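Local coordinates for nitrogenase molybdenum-iron protein beta chain (Clostridium pasteurianum, PDB 4WES) that forms, with the alpha chain, the molybdenum-iron component of nitrogenase, which reduces dinitrogen to ammonium, and shares in binding its [8Fe-7S] cluster, at residues E130-Y142 with A151-E163. Numbering follows the deposited sequence.
Sequences EGKLVIHTNTPSY and ANMVQGIVNYLSE. With CLF (Fe(8)-S(7) cluster), chain H.
Tyr160 OH and His136 ND1 share a hydrogen bond of 2.6 Å, the hydroxyl lying in the imidazole plane at its edge; the angle at the hydrogen is 155°. The two rings meet rim to rim, their planes 82° apart, so the hydroxyl rather than a ring face does the touching. The other imidazole nitrogen, NE2, donates a weak hydrogen bond to Asn138 OD1; Asn138 ND2 is hydrogen-bonded to Glu109 OE2.

Two waters extend the polar seam. One donates to the carbonyl O of His136 and accepts from ND2 of Asn159; the other lies 2.7 Å from OG1 of Thr137 and donates to OE1 of Gln155.

Ile135 covers one face of the Tyr160 ring. Its CA sits 3.7 Å from the centroid of the Tyr160 ring, almost on the ring normal, a CH-pi contact. Ile135 CG2 presses on Tyr160 CB at 3.5 Å, while CG1, held between backbone N and carbonyl carbon, sends CD1 toward Met153 CE and Ile157. The bent Met153 chain also brings Met153 SD to 3.8 Å from Thr137 CG2. Gly156, with no side chain, lets the backbones approach: Gly156 CA is 5.0 Å from Thr137 CA and also touches the His136 carbonyl O.

Strand 133-136, outermost within this chain of a four-stranded parallel sheet, is hydrogen-bonded to strand 99-104; helix 146-161 follows and its 151-161 part runs back across at 134°, a strand-then-helix unit of a parallel alpha/beta domain. Beyond the strand, Ser141 OG ligates an iron (FE6) of the [8Fe-7S] cluster, which Cys106 SG also binds. Helix 24-33 meets Met153 through Ala28 and Ala31, and helix 243-257 meets Asn152 and Gln155 through Leu248.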
loop_
_atom_site.group_PDB
_atom_site.type_symbol
_atom_site.label_atom_id
_atom_site.label_comp_id
_atom_site.label_asym_id
_atom_site.label_seq_id
_atom_site.Cartn_x
_atom_site.Cartn_y
_atom_site.Cartn_z
ATOM N N GLU B 130 -7.454 43.575 -24.950
ATOM C CA GLU B 130 -7.690 42.897 -26.189
ATOM C C GLU B 130 -7.092 41.507 -26.102
ATOM O O GLU B 130 -5.971 41.317 -25.625
ATOM C CB GLU B 130 -7.034 43.679 -27.335
ATOM C CG GLU B 130 -7.262 43.103 -28.728
ATOM C CD GLU B 130 -8.736 43.034 -29.099
ATOM O OE1 GLU B 130 -9.464 44.127 -28.844
ATOM O OE2 GLU B 130 -9.169 41.888 -29.653
ATOM N N GLY B 131 -7.834 40.520 -26.570
ATOM C CA GLY B 131 -7.317 39.161 -26.544
ATOM C C GLY B 131 -7.547 38.417 -25.247
ATOM O O GLY B 131 -7.281 37.226 -25.178
ATOM N N LYS B 132 -8.032 39.124 -24.230
ATOM C CA LYS B 132 -8.291 38.508 -22.927
ATOM C C LYS B 132 -9.769 38.243 -22.791
ATOM O O LYS B 132 -10.601 38.897 -23.426
ATOM C CB LYS B 132 -7.853 39.420 -21.776
ATOM C CG LYS B 132 -6.396 39.817 -21.846
ATOM C CD LYS B 132 -5.461 38.646 -21.659
ATOM C CE LYS B 132 -4.031 39.093 -21.429
ATOM N NZ LYS B 132 -3.122 37.975 -21.135
ATOM N N LEU B 133 -10.109 37.323 -21.879
ATOM C CA LEU B 133 -11.489 36.920 -21.698
ATOM C C LEU B 133 -11.876 36.865 -20.228
ATOM O O LEU B 133 -11.058 36.510 -19.365
ATOM C CB LEU B 133 -11.727 35.535 -22.301
ATOM C CG LEU B 133 -11.538 35.420 -23.802
ATOM C CD1 LEU B 133 -11.518 33.989 -24.270
ATOM C CD2 LEU B 133 -12.630 36.198 -24.516
ATOM N N VAL B 134 -13.142 37.171 -19.948
ATOM C CA VAL B 134 -13.766 36.922 -18.625
ATOM C C VAL B 134 -15.035 36.129 -18.853
ATOM O O VAL B 134 -15.909 36.545 -19.611
ATOM C CB VAL B 134 -14.112 38.242 -17.896
ATOM C CG1 VAL B 134 -14.761 37.929 -16.543
ATOM C CG2 VAL B 134 -12.880 39.122 -17.713
ATOM N N ILE B 135 -15.097 34.955 -18.231
ATOM C CA ILE B 135 -16.263 34.112 -18.297
ATOM C C ILE B 135 -16.794 33.863 -16.885
ATOM O O ILE B 135 -16.115 34.161 -15.904
ATOM C CB ILE B 135 -15.956 32.773 -19.010
ATOM C CG1 ILE B 135 -15.088 31.824 -18.198
ATOM C CG2 ILE B 135 -15.325 33.043 -20.376
ATOM C CD1 ILE B 135 -15.058 30.431 -18.753
ATOM N N HIS B 136 -17.999 33.325 -16.779
ATOM C CA HIS B 136 -18.547 33.041 -15.446
ATOM C C HIS B 136 -19.496 31.861 -15.459
ATOM O O HIS B 136 -20.051 31.481 -16.502
ATOM C CB HIS B 136 -19.292 34.250 -14.843
ATOM C CG HIS B 136 -20.748 34.300 -15.175
ATOM N ND1 HIS B 136 -21.249 34.720 -16.396
ATOM C CD2 HIS B 136 -21.811 33.966 -14.423
ATOM C CE1 HIS B 136 -22.566 34.636 -16.374
ATOM N NE2 HIS B 136 -22.932 34.174 -15.191
ATOM N N THR B 137 -19.687 31.303 -14.261
ATOM C CA THR B 137 -20.821 30.469 -13.940
ATOM C C THR B 137 -21.391 30.911 -12.591
ATOM O O THR B 137 -20.821 31.765 -11.937
ATOM C CB THR B 137 -20.483 28.971 -13.941
ATOM O OG1 THR B 137 -21.681 28.216 -13.798
ATOM C CG2 THR B 137 -19.523 28.621 -12.861
ATOM N N ASN B 138 -22.550 30.358 -12.242
ATOM C CA ASN B 138 -23.203 30.608 -10.952
ATOM C C ASN B 138 -23.197 29.323 -10.152
ATOM O O ASN B 138 -23.666 28.276 -10.636
ATOM C CB ASN B 138 -24.650 31.093 -11.161
ATOM C CG ASN B 138 -24.703 32.421 -11.873
ATOM O OD1 ASN B 138 -24.740 32.485 -13.125
ATOM N ND2 ASN B 138 -24.663 33.500 -11.108
ATOM N N THR B 139 -22.657 29.391 -8.950
ATOM C CA THR B 139 -22.379 28.213 -8.114
ATOM C C THR B 139 -22.874 28.393 -6.677
ATOM O O THR B 139 -22.089 28.432 -5.736
ATOM C CB THR B 139 -20.876 27.887 -8.165
ATOM O OG1 THR B 139 -20.095 29.058 -7.920
ATOM C CG2 THR B 139 -20.492 27.330 -9.516
ATOM N N PRO B 140 -24.198 28.473 -6.506
ATOM C CA PRO B 140 -24.748 28.558 -5.146
ATOM C C PRO B 140 -24.442 27.335 -4.317
ATOM O O PRO B 140 -24.798 26.224 -4.673
ATOM C CB PRO B 140 -26.242 28.686 -5.380
ATOM C CG PRO B 140 -26.486 28.019 -6.705
ATOM C CD PRO B 140 -25.248 28.357 -7.523
ATOM N N SER B 141 -23.807 27.552 -3.173
ATOM C CA SER B 141 -23.333 26.428 -2.371
ATOM C C SER B 141 -24.439 25.681 -1.635
ATOM O O SER B 141 -24.219 24.556 -1.146
ATOM C CB SER B 141 -22.289 26.889 -1.370
ATOM O OG SER B 141 -22.649 28.061 -0.710
ATOM N N TYR B 142 -25.603 26.296 -1.530
ATOM C CA TYR B 142 -26.772 25.656 -0.971
ATOM C C TYR B 142 -27.493 24.755 -1.975
ATOM O O TYR B 142 -28.500 24.168 -1.624
ATOM C CB TYR B 142 -27.683 26.717 -0.380
ATOM C CG TYR B 142 -27.945 27.909 -1.255
ATOM C CD1 TYR B 142 -27.233 29.086 -1.068
ATOM C CD2 TYR B 142 -28.901 27.897 -2.263
ATOM C CE1 TYR B 142 -27.464 30.195 -1.854
ATOM C CE2 TYR B 142 -29.162 29.009 -3.040
ATOM C CZ TYR B 142 -28.448 30.180 -2.818
ATOM O OH TYR B 142 -28.680 31.304 -3.582
ATOM N N ALA B 151 -19.806 20.843 -12.718
ATOM C CA ALA B 151 -20.713 20.769 -13.855
ATOM C C ALA B 151 -21.084 22.135 -14.365
ATOM O O ALA B 151 -21.175 22.356 -15.598
ATOM C CB ALA B 151 -21.962 20.000 -13.500
ATOM N N ASN B 152 -21.358 23.048 -13.444
ATOM C CA ASN B 152 -21.729 24.412 -13.787
ATOM C C ASN B 152 -20.588 25.183 -14.470
ATOM O O ASN B 152 -20.803 25.878 -15.475
ATOM C CB ASN B 152 -22.226 25.165 -12.531
ATOM C CG ASN B 152 -23.618 24.769 -12.151
ATOM O OD1 ASN B 152 -24.411 24.349 -12.991
ATOM N ND2 ASN B 152 -23.935 24.885 -10.884
ATOM N N MET B 153 -19.361 25.005 -14.013
ATOM C CA MET B 153 -18.242 25.677 -14.646
ATOM C C MET B 153 -18.083 25.162 -16.077
ATOM O O MET B 153 -17.767 25.935 -16.987
ATOM C CB MET B 153 -16.946 25.471 -13.849
ATOM C CG MET B 153 -15.778 26.336 -14.340
ATOM S SD MET B 153 -15.877 28.088 -13.874
ATOM C CE MET B 153 -16.508 28.809 -15.337
ATOM N N VAL B 154 -18.262 23.854 -16.289
ATOM C CA VAL B 154 -18.169 23.324 -17.662
ATOM C C VAL B 154 -19.243 23.957 -18.535
ATOM O O VAL B 154 -18.986 24.339 -19.695
ATOM C CB VAL B 154 -18.245 21.784 -17.666
ATOM C CG1 VAL B 154 -18.208 21.243 -19.067
ATOM C CG2 VAL B 154 -17.103 21.179 -16.848
ATOM N N GLN B 155 -20.463 24.076 -18.022
ATOM C CA GLN B 155 -21.484 24.808 -18.718
ATOM C C GLN B 155 -21.071 26.236 -19.048
ATOM O O GLN B 155 -21.311 26.728 -20.183
ATOM C CB GLN B 155 -22.795 24.816 -17.924
ATOM C CG GLN B 155 -23.890 25.515 -18.709
ATOM C CD GLN B 155 -25.096 25.801 -17.898
ATOM O OE1 GLN B 155 -25.008 26.368 -16.812
ATOM N NE2 GLN B 155 -26.247 25.376 -18.403
ATOM N N GLY B 156 -20.443 26.927 -18.102
ATOM C CA GLY B 156 -19.972 28.295 -18.378
ATOM C C GLY B 156 -18.955 28.378 -19.490
ATOM O O GLY B 156 -18.989 29.285 -20.321
ATOM N N ILE B 157 -18.041 27.424 -19.524
ATOM C CA ILE B 157 -17.082 27.321 -20.619
ATOM C C ILE B 157 -17.800 27.200 -21.959
ATOM O O ILE B 157 -17.511 27.936 -22.921
ATOM C CB ILE B 157 -16.144 26.107 -20.408
ATOM C CG1 ILE B 157 -15.231 26.303 -19.204
ATOM C CG2 ILE B 157 -15.348 25.820 -21.670
ATOM C CD1 ILE B 157 -14.506 25.047 -18.749
ATOM N N VAL B 158 -18.787 26.304 -22.028
ATOM C CA VAL B 158 -19.559 26.139 -23.270
ATOM C C VAL B 158 -20.300 27.423 -23.630
ATOM O O VAL B 158 -20.263 27.892 -24.778
ATOM C CB VAL B 158 -20.559 24.975 -23.167
ATOM C CG1 VAL B 158 -21.432 24.909 -24.413
ATOM C CG2 VAL B 158 -19.864 23.631 -22.980
ATOM N N ASN B 159 -20.985 27.997 -22.651
ATOM C CA ASN B 159 -21.794 29.194 -22.878
ATOM C C ASN B 159 -20.975 30.317 -23.497
ATOM O O ASN B 159 -21.423 30.967 -24.441
ATOM C CB ASN B 159 -22.349 29.755 -21.581
ATOM C CG ASN B 159 -23.549 28.995 -21.029
ATOM O OD1 ASN B 159 -24.234 28.249 -21.722
ATOM N ND2 ASN B 159 -23.801 29.201 -19.735
ATOM N N TYR B 160 -19.768 30.551 -22.994
ATOM C CA TYR B 160 -18.946 31.656 -23.476
ATOM C C TYR B 160 -18.067 31.341 -24.651
ATOM O O TYR B 160 -17.838 32.234 -25.459
ATOM C CB TYR B 160 -18.038 32.154 -22.343
ATOM C CG TYR B 160 -18.703 33.104 -21.359
ATOM C CD1 TYR B 160 -19.451 32.633 -20.284
ATOM C CD2 TYR B 160 -18.596 34.478 -21.506
ATOM C CE1 TYR B 160 -20.044 33.503 -19.386
ATOM C CE2 TYR B 160 -19.168 35.360 -20.615
ATOM C CZ TYR B 160 -19.899 34.868 -19.541
ATOM O OH TYR B 160 -20.439 35.765 -18.657
ATOM N N LEU B 161 -17.559 30.103 -24.747
ATOM C CA LEU B 161 -16.491 29.824 -25.700
ATOM C C LEU B 161 -16.864 28.969 -26.919
ATOM O O LEU B 161 -16.399 29.233 -28.023
ATOM C CB LEU B 161 -15.300 29.208 -24.973
ATOM C CG LEU B 161 -14.730 30.060 -23.863
ATOM C CD1 LEU B 161 -13.551 29.346 -23.239
ATOM C CD2 LEU B 161 -14.348 31.472 -24.296
ATOM N N SER B 162 -17.643 27.908 -26.717
ATOM C CA SER B 162 -17.820 26.943 -27.801
ATOM C C SER B 162 -18.495 27.591 -29.005
ATOM O O SER B 162 -19.512 28.261 -28.849
ATOM C CB SER B 162 -18.686 25.786 -27.351
ATOM O OG SER B 162 -18.119 25.125 -26.214
ATOM N N GLU B 163 -17.959 27.339 -30.189
ATOM C CA GLU B 163 -18.576 27.907 -31.409
ATOM C C GLU B 163 -18.458 26.960 -32.580
ATOM O O GLU B 163 -17.373 26.385 -32.824
ATOM C CB GLU B 163 -17.988 29.268 -31.764
ATOM C CG GLU B 163 -18.516 29.796 -33.098
ATOM C CD GLU B 163 -18.138 31.235 -33.406
ATOM O OE1 GLU B 163 -17.258 31.790 -32.713
ATOM O OE2 GLU B 163 -18.721 31.805 -34.357
HETATM FE FE1 CLF H . -18.770 32.925 3.946
HETATM FE FE2 CLF H . -17.013 31.527 2.852
HETATM FE FE3 CLF H . -16.500 32.335 5.445
HETATM FE FE4 CLF H . -18.393 30.490 4.838
HETATM S S1 CLF H . -19.427 30.975 2.742
HETATM S S2A CLF H . -16.594 33.672 3.551
HETATM S S4A CLF H . -16.142 30.257 4.570
HETATM S S3A CLF H . -18.708 32.333 6.201
HETATM FE FE5 CLF H . -19.260 27.548 3.261
HETATM FE FE6 CLF H . -21.320 28.861 0.595
HETATM FE FE7 CLF H . -19.130 27.199 0.546
HETATM FE FE8 CLF H . -18.334 29.715 1.067
HETATM S S2B CLF H . -20.956 27.037 1.935
HETATM S S3B CLF H . -19.477 29.061 -0.788
HETATM S S4B CLF H . -17.396 27.790 1.950
HETATM O O HOH W 1 -22.519 30.970 -17.760
HETATM O O HOH W 2 -23.135 28.307 -16.123
#